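Local coordinates for protein glutaryl-CoA dehydrogenase (Mycobacterium smegmatis, PDB 3SF6) that belongs to the acyl-CoA dehydrogenase family of flavoproteins and binds dihydroflavine-adenine dinucleotide within a four-chain assembly, at residues M89-Y94 / Q324-E329; Y121-F126 / Q134-M139. All coordinates share one frame; numbering follows the deposited sequence.

Interaction 1 (M89-Y94 / Q324-E329)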
ATOM      1  N   MET A  89     -30.975 -23.861   2.286  1.00 10.28           N
ATOM      2  CA  MET A  89     -30.117 -23.847   1.113  1.00 10.92           C
ATOM      3  C   MET A  89     -28.644 -24.132   1.492  1.00  9.80           C
ATOM      4  O   MET A  89     -28.246 -24.113   2.659  1.00  9.79           O
ATOM      5  CB  MET A  89     -30.253 -22.558   0.303  1.00 13.67           C
ATOM      6  CG  MET A  89     -29.685 -21.358   0.911  1.00 11.61           C
ATOM      7  SD  MET A  89     -29.956 -19.812  -0.051  1.00 10.57           S
ATOM      8  CE  MET A  89     -31.688 -19.569  -0.148  1.00 13.64           C
ATOM      9  N   SER A  90     -27.833 -24.405   0.488  1.00  8.51           N
ATOM     10  CA  SER A  90     -26.399 -24.679   0.746  1.00  7.69           C
ATOM     11  C   SER A  90     -25.672 -23.445   1.178  1.00  7.98           C
ATOM     12  O   SER A  90     -26.173 -22.331   1.020  1.00  8.34           O
ATOM     13  CB  SER A  90     -25.728 -25.222  -0.506  1.00  7.83           C
ATOM     14  OG  SER A  90     -25.605 -24.202  -1.519  1.00  7.66           O
ATOM     15  N   ALA A  91     -24.453 -23.655   1.719  1.00  8.36           N
ATOM     16  CA  ALA A  91     -23.604 -22.540   2.119  1.00  7.48           C
ATOM     17  C   ALA A  91     -23.286 -21.671   0.923  1.00  7.48           C
ATOM     18  O   ALA A  91     -23.331 -20.446   1.029  1.00  6.96           O
ATOM     19  CB  ALA A  91     -22.300 -23.054   2.756  1.00  6.93           C
ATOM     20  N   VAL A  92     -22.942 -22.282  -0.206  1.00  7.44           N
ATOM     21  CA  VAL A  92     -22.648 -21.491  -1.405  1.00  5.95           C
ATOM     22  C   VAL A  92     -23.874 -20.678  -1.862  1.00  6.46           C
ATOM     23  O   VAL A  92     -23.749 -19.491  -2.195  1.00  6.96           O
ATOM     24  CB  VAL A  92     -22.071 -22.371  -2.515  1.00  7.44           C
ATOM     25  CG1 VAL A  92     -21.956 -21.591  -3.865  1.00  7.72           C
ATOM     26  CG2 VAL A  92     -20.651 -22.892  -2.093  1.00  5.56           C
ATOM     27  N   ALA A  93     -25.053 -21.303  -1.895  1.00  6.69           N
ATOM     28  CA  ALA A  93     -26.259 -20.550  -2.344  1.00  7.02           C
ATOM     29  C   ALA A  93     -26.586 -19.397  -1.382  1.00  7.43           C
ATOM     30  O   ALA A  93     -26.924 -18.269  -1.805  1.00  7.88           O
ATOM     31  CB  ALA A  93     -27.453 -21.489  -2.479  1.00  7.34           C
ATOM     32  N   TYR A  94     -26.466 -19.655  -0.088  1.00  6.65           N
ATOM     33  CA  TYR A  94     -26.646 -18.633   0.928  1.00  7.53           C
ATOM     34  C   TYR A  94     -25.667 -17.488   0.745  1.00  6.70           C
ATOM     35  O   TYR A  94     -26.029 -16.329   0.793  1.00  6.72           O
ATOM     36  CB  TYR A  94     -26.471 -19.255   2.329  1.00  7.85           C
ATOM     37  CG  TYR A  94     -26.386 -18.247   3.459  1.00  8.81           C
ATOM     38  CD1 TYR A  94     -27.418 -17.386   3.719  1.00 11.57           C
ATOM     39  CD2 TYR A  94     -25.225 -18.132   4.235  1.00  9.42           C
ATOM     40  CE1 TYR A  94     -27.315 -16.426   4.757  1.00  9.94           C
ATOM     41  CE2 TYR A  94     -25.130 -17.198   5.292  1.00  9.34           C
ATOM     42  CZ  TYR A  94     -26.168 -16.349   5.523  1.00  9.70           C
ATOM     43  OH  TYR A  94     -26.102 -15.438   6.570  1.00 12.83           O
ATOM     44  N   GLN A 324     -15.982 -25.610   1.098  1.00  6.71           N
ATOM     45  CA  GLN A 324     -15.486 -26.302   2.281  1.00  9.27           C
ATOM     46  C   GLN A 324     -16.596 -26.458   3.325  1.00  9.28           C
ATOM     47  O   GLN A 324     -16.746 -27.518   3.948  1.00  9.74           O
ATOM     48  CB  GLN A 324     -14.291 -25.566   2.902  1.00 10.74           C
ATOM     49  CG  GLN A 324     -12.991 -25.631   2.089  1.00 13.52           C
ATOM     50  CD  GLN A 324     -11.860 -24.820   2.739  1.00 17.58           C
ATOM     51  OE1 GLN A 324     -12.022 -23.643   3.128  1.00 17.97           O
ATOM     52  NE2 GLN A 324     -10.706 -25.440   2.844  1.00 19.66           N
ATOM     53  N   LYS A 325     -17.362 -25.385   3.514  1.00  8.35           N
ATOM     54  CA  LYS A 325     -18.443 -25.382   4.500  1.00  8.80           C
ATOM     55  C   LYS A 325     -19.490 -26.454   4.176  1.00  8.94           C
ATOM     56  O   LYS A 325     -19.951 -27.155   5.083  1.00  9.39           O
ATOM     57  CB  LYS A 325     -19.053 -23.990   4.616  1.00  9.05           C
ATOM     58  CG  LYS A 325     -20.058 -23.761   5.784  1.00 11.05           C
ATOM     59  CD  LYS A 325     -20.332 -22.270   5.998  1.00 10.83           C
ATOM     60  CE  LYS A 325     -21.545 -22.000   6.942  1.00 13.28           C
ATOM     61  NZ  LYS A 325     -21.256 -22.343   8.280  1.00 15.45           N
ATOM     62  N   ASP A 326     -19.847 -26.595   2.896  1.00  8.16           N
ATOM     63  CA  ASP A 326     -20.814 -27.604   2.479  1.00  8.66           C
ATOM     64  C   ASP A 326     -20.260 -29.009   2.648  1.00 10.91           C
ATOM     65  O   ASP A 326     -21.006 -29.953   2.937  1.00 11.83           O
ATOM     66  CB  ASP A 326     -21.280 -27.340   1.032  1.00  8.73           C
ATOM     67  CG  ASP A 326     -22.295 -26.199   0.956  1.00  8.87           C
ATOM     68  OD1 ASP A 326     -23.179 -26.110   1.853  1.00 10.85           O
ATOM     69  OD2 ASP A 326     -22.203 -25.434  -0.027  1.00  9.38           O
ATOM     70  N   ALA A 327     -18.946 -29.137   2.515  1.00 11.59           N
ATOM     71  CA  ALA A 327     -18.263 -30.425   2.676  1.00 15.31           C
ATOM     72  C   ALA A 327     -17.994 -30.771   4.143  1.00 17.39           C
ATOM     73  O   ALA A 327     -17.683 -31.949   4.464  1.00 20.83           O
ATOM     74  CB  ALA A 327     -16.974 -30.436   1.868  1.00 15.28           C
ATOM     75  N   GLY A 328     -18.181 -29.806   5.039  1.00 19.39           N
ATOM     76  CA  GLY A 328     -18.054 -29.972   6.512  1.00 21.11           C
ATOM     77  C   GLY A 328     -16.658 -29.703   7.022  1.00 23.04           C
ATOM     78  O   GLY A 328     -16.281 -30.116   8.137  1.00 26.28           O
ATOM     79  N   GLU A 329     -15.895 -28.993   6.213  1.00 26.51           N
ATOM     80  CA  GLU A 329     -14.476 -28.832   6.376  1.00 26.16           C
ATOM     81  C   GLU A 329     -14.079 -27.416   6.802  1.00 24.13           C
ATOM     82  O   GLU A 329     -12.881 -27.080   6.627  1.00 26.33           O
ATOM     83  CB  GLU A 329     -13.780 -29.152   5.033  1.00 25.69           C
TER
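The carboxylate of D326 reaches across from the last turn of one helix to the opening turn of another, and its two oxygens divide the work. D326 OD1 takes the N-H of A91 (N to OD1 2.8 Å) through its syn lone pair, on the side of the other oxygen, and the bond is nearly straight (165°). D326 OD2 receives V92 N at 3.2 Å, equally straight, but the donor stands above the carboxylate plane. The first torsion brings the group there: CG of D326 lies anti to its own carbonyl carbon (chi1 -77°). The acid meets V92 roughly at a right angle, with methyl CG2 of V92 3.6 Å from OD2 of D326.

S90 completes the N-terminal cap. S90 OG, in the crowded position between backbone N and carbonyl carbon, accepts from A93 N at 3.0 Å, so consecutive amides of the first turn are served by a local hydroxyl and a distant acid. Amides at a helix start would be expected to favour the charged form of the carboxylate.

The apolar half belongs to A91, whose CB points at the other helix. The K325 chain lies alongside it, CG 3.8 Å from A91 CB and CB and CD hardly farther, before bending at its last torsion toward a salt bridge with E260 and a cation-pi contact with F263. Just beyond D326 the helix stops: G328, with positive phi, forms a Schellman motif.

The contact thus joins the start of helix 91-104 to the end of helix 298-327, tying the N-terminal to the C-terminal helical domain of the acyl-CoA dehydrogenase fold. Helix 252-286 flanks it with F263, which touches both A91 and Y94, while helix 32-49 meets V92 and A93 through E34 and I37, and L319 and R323 of helix 298-327 pack on V92.

Interaction 2 (Y121-F126 / Q134-M139)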
ATOM      1  N   TYR A 121     -30.255 -18.619  14.399  1.00  7.21           N
ATOM      2  CA  TYR A 121     -29.217 -19.637  14.557  1.00  7.75           C
ATOM      3  C   TYR A 121     -29.011 -19.989  16.031  1.00  7.46           C
ATOM      4  O   TYR A 121     -28.903 -21.166  16.383  1.00  7.20           O
ATOM      5  CB  TYR A 121     -27.907 -19.179  13.948  1.00  5.96           C
ATOM      6  CG  TYR A 121     -26.822 -20.241  14.077  1.00  7.15           C
ATOM      7  CD1 TYR A 121     -26.656 -21.233  13.120  1.00 14.06           C
ATOM      8  CD2 TYR A 121     -25.973 -20.236  15.154  1.00  8.55           C
ATOM      9  CE1 TYR A 121     -25.646 -22.212  13.253  1.00 17.73           C
ATOM     10  CE2 TYR A 121     -24.982 -21.208  15.302  1.00  8.13           C
ATOM     11  CZ  TYR A 121     -24.835 -22.179  14.365  1.00 14.72           C
ATOM     12  OH  TYR A 121     -23.829 -23.088  14.557  1.00 19.48           O
ATOM     13  N   ALA A 122     -28.927 -18.969  16.894  1.00  6.42           N
ATOM     14  CA  ALA A 122     -28.718 -19.222  18.311  1.00  6.82           C
ATOM     15  C   ALA A 122     -29.815 -20.130  18.886  1.00  7.82           C
ATOM     16  O   ALA A 122     -29.540 -21.066  19.645  1.00  7.44           O
ATOM     17  CB  ALA A 122     -28.640 -17.897  19.121  1.00  6.49           C
ATOM     18  N   ILE A 123     -31.058 -19.805  18.564  1.00  6.98           N
ATOM     19  CA  ILE A 123     -32.226 -20.578  19.017  1.00  8.10           C
ATOM     20  C   ILE A 123     -32.192 -21.993  18.403  1.00  8.15           C
ATOM     21  O   ILE A 123     -32.400 -22.994  19.086  1.00  8.92           O
ATOM     22  CB  ILE A 123     -33.527 -19.814  18.702  1.00  8.12           C
ATOM     23  CG1 ILE A 123     -33.610 -18.528  19.541  1.00  9.63           C
ATOM     24  CG2 ILE A 123     -34.746 -20.705  19.006  1.00  8.60           C
ATOM     25  CD1 ILE A 123     -34.749 -17.549  19.101  1.00 10.00           C
ATOM     26  N   HIS A 124     -31.910 -22.061  17.101  1.00  8.01           N
ATOM     27  CA  HIS A 124     -31.823 -23.337  16.369  1.00  8.86           C
ATOM     28  C   HIS A 124     -30.755 -24.249  16.982  1.00  9.26           C
ATOM     29  O   HIS A 124     -30.966 -25.480  17.103  1.00  9.97           O
ATOM     30  CB  HIS A 124     -31.559 -23.038  14.901  1.00  9.27           C
ATOM     31  CG  HIS A 124     -31.869 -24.156  13.960  1.00 11.91           C
ATOM     32  ND1 HIS A 124     -31.055 -25.270  13.839  1.00 16.68           N
ATOM     33  CD2 HIS A 124     -32.825 -24.278  13.002  1.00 12.18           C
ATOM     34  CE1 HIS A 124     -31.556 -26.070  12.902  1.00 19.84           C
ATOM     35  NE2 HIS A 124     -32.627 -25.493  12.375  1.00 15.30           N
ATOM     36  N   ALA A 125     -29.613 -23.674  17.354  1.00  8.60           N
ATOM     37  CA  ALA A 125     -28.442 -24.426  17.799  1.00  9.52           C
ATOM     38  C   ALA A 125     -28.438 -24.764  19.278  1.00 10.51           C
ATOM     39  O   ALA A 125     -27.954 -25.856  19.677  1.00 12.30           O
ATOM     40  CB  ALA A 125     -27.156 -23.674  17.468  1.00 10.04           C
ATOM     41  N   PHE A 126     -28.971 -23.858  20.096  1.00  9.60           N
ATOM     42  CA  PHE A 126     -28.853 -23.968  21.545  1.00  9.52           C
ATOM     43  C   PHE A 126     -30.160 -23.941  22.303  1.00 10.23           C
ATOM     44  O   PHE A 126     -30.167 -24.054  23.530  1.00  9.74           O
ATOM     45  CB  PHE A 126     -27.957 -22.833  22.073  1.00  9.18           C
ATOM     46  CG  PHE A 126     -26.642 -22.741  21.377  1.00 10.74           C
ATOM     47  CD1 PHE A 126     -25.712 -23.754  21.484  1.00 10.88           C
ATOM     48  CD2 PHE A 126     -26.319 -21.620  20.618  1.00 11.86           C
ATOM     49  CE1 PHE A 126     -24.504 -23.694  20.823  1.00 13.39           C
ATOM     50  CE2 PHE A 126     -25.102 -21.569  19.965  1.00 11.65           C
ATOM     51  CZ  PHE A 126     -24.206 -22.573  20.068  1.00 11.03           C
ATOM     52  N   GLN A 134     -41.680 -22.067  19.368  1.00 11.50           N
ATOM     53  CA  GLN A 134     -42.368 -20.802  19.637  1.00 12.08           C
ATOM     54  C   GLN A 134     -41.927 -19.700  18.671  1.00 11.67           C
ATOM     55  O   GLN A 134     -42.758 -18.947  18.181  1.00 11.53           O
ATOM     56  CB  GLN A 134     -42.162 -20.353  21.065  1.00 12.95           C
ATOM     57  CG  GLN A 134     -42.737 -18.962  21.325  1.00 16.16           C
ATOM     58  CD  GLN A 134     -42.802 -18.570  22.792  1.00 24.52           C
ATOM     59  OE1 GLN A 134     -42.394 -19.326  23.691  1.00 27.11           O
ATOM     60  NE2 GLN A 134     -43.311 -17.356  23.042  1.00 29.72           N
ATOM     61  N   TRP A 135     -40.621 -19.617  18.424  1.00 10.01           N
ATOM     62  CA  TRP A 135     -40.015 -18.464  17.772  1.00  9.60           C
ATOM     63  C   TRP A 135     -39.642 -18.683  16.325  1.00  9.45           C
ATOM     64  O   TRP A 135     -39.811 -17.767  15.525  1.00  9.92           O
ATOM     65  CB  TRP A 135     -38.776 -17.979  18.550  1.00 10.20           C
ATOM     66  CG  TRP A 135     -39.174 -17.277  19.830  1.00 10.77           C
ATOM     67  CD1 TRP A 135     -39.110 -17.768  21.093  1.00 13.52           C
ATOM     68  CD2 TRP A 135     -39.757 -15.971  19.933  1.00 11.36           C
ATOM     69  NE1 TRP A 135     -39.609 -16.846  21.986  1.00 12.08           N
ATOM     70  CE2 TRP A 135     -40.002 -15.730  21.298  1.00  9.82           C
ATOM     71  CE3 TRP A 135     -40.074 -14.978  19.004  1.00 10.12           C
ATOM     72  CZ2 TRP A 135     -40.560 -14.529  21.759  1.00 11.33           C
ATOM     73  CZ3 TRP A 135     -40.637 -13.811  19.451  1.00 12.43           C
ATOM     74  CH2 TRP A 135     -40.894 -13.600  20.826  1.00 13.01           C
ATOM     75  N   LEU A 136     -39.098 -19.839  15.958  1.00  8.98           N
ATOM     76  CA  LEU A 136     -38.448 -19.916  14.637  1.00  9.19           C
ATOM     77  C   LEU A 136     -39.388 -19.750  13.435  1.00  8.42           C
ATOM     78  O   LEU A 136     -39.041 -19.011  12.490  1.00  8.76           O
ATOM     79  CB  LEU A 136     -37.546 -21.157  14.490  1.00  9.51           C
ATOM     80  CG  LEU A 136     -36.325 -21.226  15.389  1.00  8.07           C
ATOM     81  CD1 LEU A 136     -35.561 -22.555  15.189  1.00 10.65           C
ATOM     82  CD2 LEU A 136     -35.416 -20.007  15.175  1.00 10.04           C
ATOM     83  N   PRO A 137     -40.585 -20.370  13.443  1.00  9.50           N
ATOM     84  CA  PRO A 137     -41.397 -20.168  12.216  1.00  9.93           C
ATOM     85  C   PRO A 137     -41.838 -18.722  11.998  1.00  9.15           C
ATOM     86  O   PRO A 137     -41.814 -18.230  10.874  1.00  9.26           O
ATOM     87  CB  PRO A 137     -42.615 -21.073  12.448  1.00 10.39           C
ATOM     88  CG  PRO A 137     -42.057 -22.180  13.381  1.00 11.58           C
ATOM     89  CD  PRO A 137     -41.123 -21.439  14.303  1.00  9.67           C
ATOM     90  N   ASP A 138     -42.175 -18.007  13.068  1.00  9.00           N
ATOM     91  CA  ASP A 138     -42.532 -16.600  12.919  1.00  9.43           C
ATOM     92  C   ASP A 138     -41.336 -15.677  12.600  1.00  8.70           C
ATOM     93  O   ASP A 138     -41.513 -14.605  12.003  1.00  9.77           O
ATOM     94  CB  ASP A 138     -43.198 -16.069  14.173  1.00 10.02           C
ATOM     95  CG  ASP A 138     -44.654 -16.530  14.330  1.00 14.30           C
ATOM     96  OD1 ASP A 138     -45.260 -17.101  13.389  1.00 14.43           O
ATOM     97  OD2 ASP A 138     -45.174 -16.276  15.432  1.00 15.84           O
ATOM     98  N   MET A 139     -40.145 -16.095  12.998  1.00  7.99           N
ATOM     99  CA  MET A 139     -38.925 -15.403  12.594  1.00  7.08           C
ATOM    100  C   MET A 139     -38.596 -15.648  11.121  1.00  8.79           C
ATOM    101  O   MET A 139     -38.197 -14.740  10.384  1.00  8.61           O
ATOM    102  CB  MET A 139     -37.760 -15.794  13.521  1.00  7.59           C
ATOM    103  CG  MET A 139     -37.965 -15.261  14.943  1.00  8.17           C
ATOM    104  SD  MET A 139     -36.716 -15.826  16.082  1.00  8.18           S
ATOM    105  CE  MET A 139     -35.422 -14.549  15.840  1.00  8.96           C
TER
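One methyl serves two rings on the far flank of helix 106-126: CB of A125 sits 3.8 Å above one face of the F126 ring, over its centre, and lies over one face of Y121, offset toward the rim. Across the contact, the W135 indole has CG of Q134, its own neighbour, near the rim of one face. The H124 imidazole is approached obliquely by L136, whose methyl CD1 comes to 3.9 Å from CD2 of H124; the two side chains cross at about a right angle. That imidazole stands anti to its backbone N, and its NE2 is hydrogen-bonded to the carbonyl of K82.

I123 and L136 carry most of the interface. Both point at the opposite helix and slide past each other in opposite directions, with I123 CG2 4.0 Å from L136 CD2. The other branch of I123 leads elsewhere: CD1 ends 4.1 Å from CB of W135 and 4.0 Å from SD of M139, crossing both obliquely. The M139 chain is extended through chi2 and bends at chi3.

The two helices form a helical hairpin in the alpha-helical N-terminal domain of the acyl-CoA dehydrogenase fold. Their segment axes approach to 10.0 Å, and their directions differ by 142°, so the packing is roughly antiparallel, and no hydrogen bond crosses between the segments. Helix 129-140 is kinked at P137, which has no N-H to offer the preceding turn, and the N of D138 has no bond to that turn either.

M120 packs on both L136 and M139, while Y84, in a loop, touches L136. V190 of strand 190-197 touches W135 and M139, bringing the hairpin against the middle domain, and the M139 side chain is about 12 Å from the bound dihydroflavine-adenine dinucleotide.

Followed from the N terminus, the chain first supplies the 89-94 side of interaction 1, opening helix 91-104, and runs directly on into helix 106-126. Helix 129-140 then turns back on it, and interaction 2 closes a tight loop, only seven residues separating 121-126 from 134-139. The chain then builds the strands of the middle domain and helix 252-286 before helix 298-327 returns to close interaction 1 after 229 intervening residues. Interaction 2 is therefore nested inside the larger loop. One contact is local to the N-terminal domain; the other ties that domain to the C-terminal one. Their centres are 20 Å apart and they do not touch, yet E260 of helix 252-286 meets K325 in one and Y121 in the other.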